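Local coordinates for uncharacterized protein YhfS (Escherichia coli, PDB 4J8L) that is of unknown function but carries pyridoxal 5'-phosphate bound covalently to a lysine and may act as a cysteine synthase, at residues 175-180 with 276-281; 181-184 with 189-192. All blocks are in the same frame, centred on the assembly; numbering follows the deposited sequence.

Contact 1 of 2, residues 175-180 with 276-281; sequences VMKVAR and AQSKVL
K177 and S278 meet where a loop of the cofactor-binding part reaches the turn before strand 279-285, a worked example of two regions joined through a few polar atoms and one water. In that turn, the peptide bond between A276 and Q277 is cis, and the A276 amide is hydrogen-bonded to the carbonyl of S278, so the chain folds tightly just before the contact. S278 OG comes next, 2.9 Å from the ammonium nitrogen NZ of K177. Both groups turn to the same carboxylate: E310 forms a salt bridge with K177 through OE1 and a hydrogen bond with S278 OG through OE2, which would help to hold the two side chains together. K177 comes in end-on, and a bend at chi3 (-121°) turns NZ toward the serine. At K279 the backbone takes over, since a water accepts from K177 NZ at 2.8 Å and donates to K279 O at 3.0 Å. A single ammonium thus approaches S278 closely and reaches the K279 carbonyl through the water. Next in sequence, V280 pairs with A274 across the hairpin of strands 268-275 and 279-285, and L281 pairs with I340 of strand 337-341. L281 also packs on helix 229-261, the same long helix whose H246 touches K177, while M176 lies against helix 11-28.

Contact 2 of 2, residues 181-184 with 189-192; sequences IGCE and VSTF
S190 sends its hydroxyl from strand 189-193 into the short 3-10 turn 182-184, where the amide of C183 donates to S190 OG at 2.8 Å with an N-H...O angle of 155°. A serine of a sheet strand thus takes the amide of a neighbouring turn, within the region assigned to the class I and II aminotransferase family. The fit around this oxygen is close. I181 CD1 approaches it to 3.6 Å, and C183 SG, placed between its own backbone nitrogen and carbonyl carbon (chi1 64°), lies alongside at the same distance of 3.6 Å from S190 OG. The hydroxyl also has hydrogen bonds to D171 OD2 and to T169 OG1, so a buried oxygen is gripped by three partners, and D171 in addition takes the G182 amide with OD1. Replacing S190 with an alanine would probably leave the C183 amide and D171 OD2 each short of a partner and let the 3-10 turn shift against the strand. Packing is sparser further along, where I181 CD1 meets F192 CE1 obliquely at 4.1 Å. On the more exposed side, E184 turns back on its own segment: OE1 accepts the I181 amide at 2.9 Å through its anti lone pair, while OE2 is held by H64. The turn lies beside the mixed sheet: strand 189-193 is flanked by strands 167-170 and 203-208, C183 rests on V207 of the latter, and T191 faces helix 74-86.

The centres of the two contacts lie about 14 Å apart, and contact 2 is nested along the chain within the loop closed by contact 1. Segment 175-180 runs straight into 181-184, so one connection between strands 167-170 and 189-193 serves both. They also touch in space, with V175 CG2 at 3.6 Å from F192 CG. Their settings differ: contact 2 is local, holding that connection against the seven-stranded mixed sheet, whereas contact 1 carries it to the antiparallel four-stranded sheet of the C-terminal region. Strand 189-193 leads almost directly to K196, the lysine bearing the cofactor, which is consistent with this loop connecting the cofactor's surroundings with the second domain.

Contact 1 of 2, residues 175-180 with 276-281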
loop_
_atom_site.group_PDB
_atom_site.type_symbol
_atom_site.label_atom_id
_atom_site.label_comp_id
_atom_site.label_asym_id
_atom_site.label_seq_id
_atom_site.Cartn_x
_atom_site.Cartn_y
_atom_site.Cartn_z
ATOM N N VAL A 175 2.432 -0.048 4.169
ATOM C CA VAL A 175 2.179 -0.460 5.550
ATOM C C VAL A 175 3.140 -1.560 5.972
ATOM O O VAL A 175 3.359 -2.516 5.218
ATOM C CB VAL A 175 0.726 -0.927 5.740
ATOM C CG1 VAL A 175 0.487 -1.387 7.184
ATOM C CG2 VAL A 175 -0.236 0.202 5.385
HETATM N N MSE A 176 3.723 -1.405 7.165
HETATM C CA MSE A 176 4.719 -2.343 7.695
HETATM C C MSE A 176 6.032 -2.377 6.916
HETATM O O MSE A 176 6.884 -3.235 7.171
HETATM C CB MSE A 176 4.163 -3.771 7.815
HETATM C CG MSE A 176 3.107 -3.941 8.878
HETATM SE SE MSE A 176 3.736 -3.267 10.619
HETATM C CE MSE A 176 2.698 -4.439 11.797
ATOM N N LYS A 177 6.200 -1.446 5.985
ATOM C CA LYS A 177 7.418 -1.387 5.185
ATOM C C LYS A 177 8.196 -0.091 5.421
ATOM O O LYS A 177 9.361 0.021 5.024
ATOM C CB LYS A 177 7.073 -1.520 3.705
ATOM C CG LYS A 177 6.523 -2.882 3.322
ATOM C CD LYS A 177 6.822 -3.132 1.854
ATOM C CE LYS A 177 5.571 -3.351 1.064
ATOM N NZ LYS A 177 5.853 -3.202 -0.390
ATOM N N VAL A 178 7.536 0.885 6.041
ATOM C CA VAL A 178 8.155 2.158 6.401
ATOM C C VAL A 178 7.899 2.479 7.867
ATOM O O VAL A 178 7.085 1.824 8.531
ATOM C CB VAL A 178 7.634 3.332 5.537
ATOM C CG1 VAL A 178 7.865 3.047 4.050
ATOM C CG2 VAL A 178 6.156 3.590 5.804
ATOM N N ALA A 179 8.593 3.487 8.379
ATOM C CA ALA A 179 8.504 3.799 9.807
ATOM C C ALA A 179 7.113 4.269 10.248
ATOM O O ALA A 179 6.624 3.874 11.314
ATOM C CB ALA A 179 9.557 4.828 10.192
ATOM N N ARG A 180 6.486 5.126 9.444
ATOM C CA ARG A 180 5.204 5.721 9.821
ATOM C C ARG A 180 4.218 5.764 8.655
ATOM O O ARG A 180 4.523 6.325 7.607
ATOM C CB ARG A 180 5.412 7.143 10.350
ATOM C CG ARG A 180 6.205 7.219 11.661
ATOM C CD ARG A 180 6.095 8.613 12.305
ATOM N NE ARG A 180 6.724 9.655 11.497
ATOM C CZ ARG A 180 6.573 10.962 11.702
ATOM N NH1 ARG A 180 5.805 11.400 12.692
ATOM N NH2 ARG A 180 7.188 11.830 10.913
ATOM N N ALA A 276 6.857 1.758 -7.822
ATOM C CA ALA A 276 6.083 1.715 -9.057
ATOM C C ALA A 276 4.983 0.647 -9.041
ATOM O O ALA A 276 5.040 -0.301 -9.813
ATOM C CB ALA A 276 7.028 1.480 -10.240
ATOM N N GLN A 277 3.988 0.775 -8.165
ATOM C CA GLN A 277 3.922 1.825 -7.154
ATOM C C GLN A 277 4.504 1.288 -5.849
ATOM O O GLN A 277 4.966 2.055 -5.010
ATOM C CB GLN A 277 2.485 2.316 -6.980
ATOM C CG GLN A 277 1.915 2.897 -8.275
ATOM C CD GLN A 277 0.629 3.670 -8.067
ATOM O OE1 GLN A 277 -0.201 3.305 -7.239
ATOM N NE2 GLN A 277 0.457 4.750 -8.827
ATOM N N SER A 278 4.491 -0.034 -5.689
ATOM C CA SER A 278 5.219 -0.652 -4.590
ATOM C C SER A 278 6.698 -0.609 -4.943
ATOM O O SER A 278 7.053 -0.462 -6.108
ATOM C CB SER A 278 4.768 -2.100 -4.364
ATOM O OG SER A 278 5.309 -2.616 -3.151
ATOM N N LYS A 279 7.561 -0.737 -3.941
ATOM C CA LYS A 279 8.996 -0.651 -4.174
ATOM C C LYS A 279 9.480 -1.935 -4.850
ATOM O O LYS A 279 9.380 -3.029 -4.287
ATOM C CB LYS A 279 9.727 -0.369 -2.858
ATOM C CG LYS A 279 11.178 0.069 -2.988
ATOM C CD LYS A 279 11.685 0.584 -1.645
ATOM C CE LYS A 279 13.172 0.878 -1.682
ATOM N NZ LYS A 279 13.685 1.350 -0.352
ATOM N N VAL A 280 9.967 -1.786 -6.081
ATOM C CA VAL A 280 10.346 -2.898 -6.947
ATOM C C VAL A 280 11.552 -2.493 -7.792
ATOM O O VAL A 280 12.006 -1.345 -7.739
ATOM C CB VAL A 280 9.205 -3.263 -7.933
ATOM C CG1 VAL A 280 7.981 -3.764 -7.179
ATOM C CG2 VAL A 280 8.851 -2.066 -8.808
ATOM N N LEU A 281 12.071 -3.434 -8.573
ATOM C CA LEU A 281 13.124 -3.122 -9.532
ATOM C C LEU A 281 12.565 -2.834 -10.918
ATOM O O LEU A 281 11.637 -3.500 -11.382
ATOM C CB LEU A 281 14.129 -4.273 -9.654
ATOM C CG LEU A 281 15.367 -4.099 -8.781
ATOM C CD1 LEU A 281 15.077 -4.617 -7.387
ATOM C CD2 LEU A 281 16.586 -4.765 -9.389
HETATM O O HOH W 1 8.443 -3.380 -1.409
#

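Contact 2 of 2, residues 181-184 with 189-192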
loop_
_atom_site.group_PDB
_atom_site.type_symbol
_atom_site.label_atom_id
_atom_site.label_comp_id
_atom_site.label_asym_id
_atom_site.label_seq_id
_atom_site.Cartn_x
_atom_site.Cartn_y
_atom_site.Cartn_z
ATOM N N ILE A 181 3.037 5.179 8.841
ATOM C CA ILE A 181 1.955 5.359 7.876
ATOM C C ILE A 181 1.215 6.663 8.172
ATOM O O ILE A 181 1.505 7.327 9.164
ATOM C CB ILE A 181 0.991 4.155 7.817
ATOM C CG1 ILE A 181 0.249 3.950 9.137
ATOM C CG2 ILE A 181 1.763 2.876 7.497
ATOM C CD1 ILE A 181 -0.883 2.926 9.020
ATOM N N GLY A 182 0.270 7.030 7.312
ATOM C CA GLY A 182 -0.364 8.348 7.378
ATOM C C GLY A 182 -0.880 8.748 8.754
ATOM O O GLY A 182 -0.572 9.835 9.241
ATOM N N CYS A 183 -1.655 7.874 9.392
ATOM C CA CYS A 183 -2.236 8.210 10.695
ATOM C C CYS A 183 -1.188 8.343 11.796
ATOM O O CYS A 183 -1.496 8.818 12.890
ATOM C CB CYS A 183 -3.305 7.192 11.110
ATOM S SG CYS A 183 -2.698 5.518 11.380
ATOM N N GLU A 184 0.039 7.918 11.516
ATOM C CA GLU A 184 1.121 8.029 12.487
ATOM C C GLU A 184 1.942 9.294 12.279
ATOM O O GLU A 184 2.812 9.614 13.088
ATOM C CB GLU A 184 2.045 6.808 12.421
ATOM C CG GLU A 184 1.334 5.492 12.671
ATOM C CD GLU A 184 2.264 4.296 12.580
ATOM O OE1 GLU A 184 2.818 4.048 11.484
ATOM O OE2 GLU A 184 2.441 3.608 13.608
ATOM N N VAL A 189 -7.080 9.842 8.859
ATOM C CA VAL A 189 -7.180 8.387 8.738
ATOM C C VAL A 189 -6.219 7.855 7.692
ATOM O O VAL A 189 -5.985 8.505 6.660
ATOM C CB VAL A 189 -8.605 7.887 8.360
ATOM C CG1 VAL A 189 -9.560 7.950 9.555
ATOM C CG2 VAL A 189 -9.160 8.655 7.165
ATOM N N SER A 190 -5.662 6.684 7.993
ATOM C CA SER A 190 -4.940 5.851 7.034
ATOM C C SER A 190 -5.885 4.824 6.438
ATOM O O SER A 190 -6.865 4.438 7.069
ATOM C CB SER A 190 -3.808 5.094 7.732
ATOM O OG SER A 190 -2.612 5.849 7.792
ATOM N N THR A 191 -5.587 4.364 5.225
ATOM C CA THR A 191 -6.363 3.280 4.641
ATOM C C THR A 191 -5.424 2.283 3.979
ATOM O O THR A 191 -4.392 2.661 3.429
ATOM C CB THR A 191 -7.352 3.775 3.566
ATOM O OG1 THR A 191 -6.624 4.357 2.476
ATOM C CG2 THR A 191 -8.334 4.781 4.118
ATOM N N PHE A 192 -5.785 1.009 4.027
ATOM C CA PHE A 192 -5.009 -0.009 3.319
ATOM C C PHE A 192 -5.743 -1.321 3.137
ATOM O O PHE A 192 -6.576 -1.691 3.961
ATOM C CB PHE A 192 -3.655 -0.270 4.002
ATOM C CG PHE A 192 -3.738 -0.565 5.475
ATOM C CD1 PHE A 192 -3.675 0.467 6.404
ATOM C CD2 PHE A 192 -3.816 -1.881 5.940
ATOM C CE1 PHE A 192 -3.722 0.206 7.769
ATOM C CE2 PHE A 192 -3.867 -2.152 7.310
ATOM C CZ PHE A 192 -3.818 -1.108 8.222
#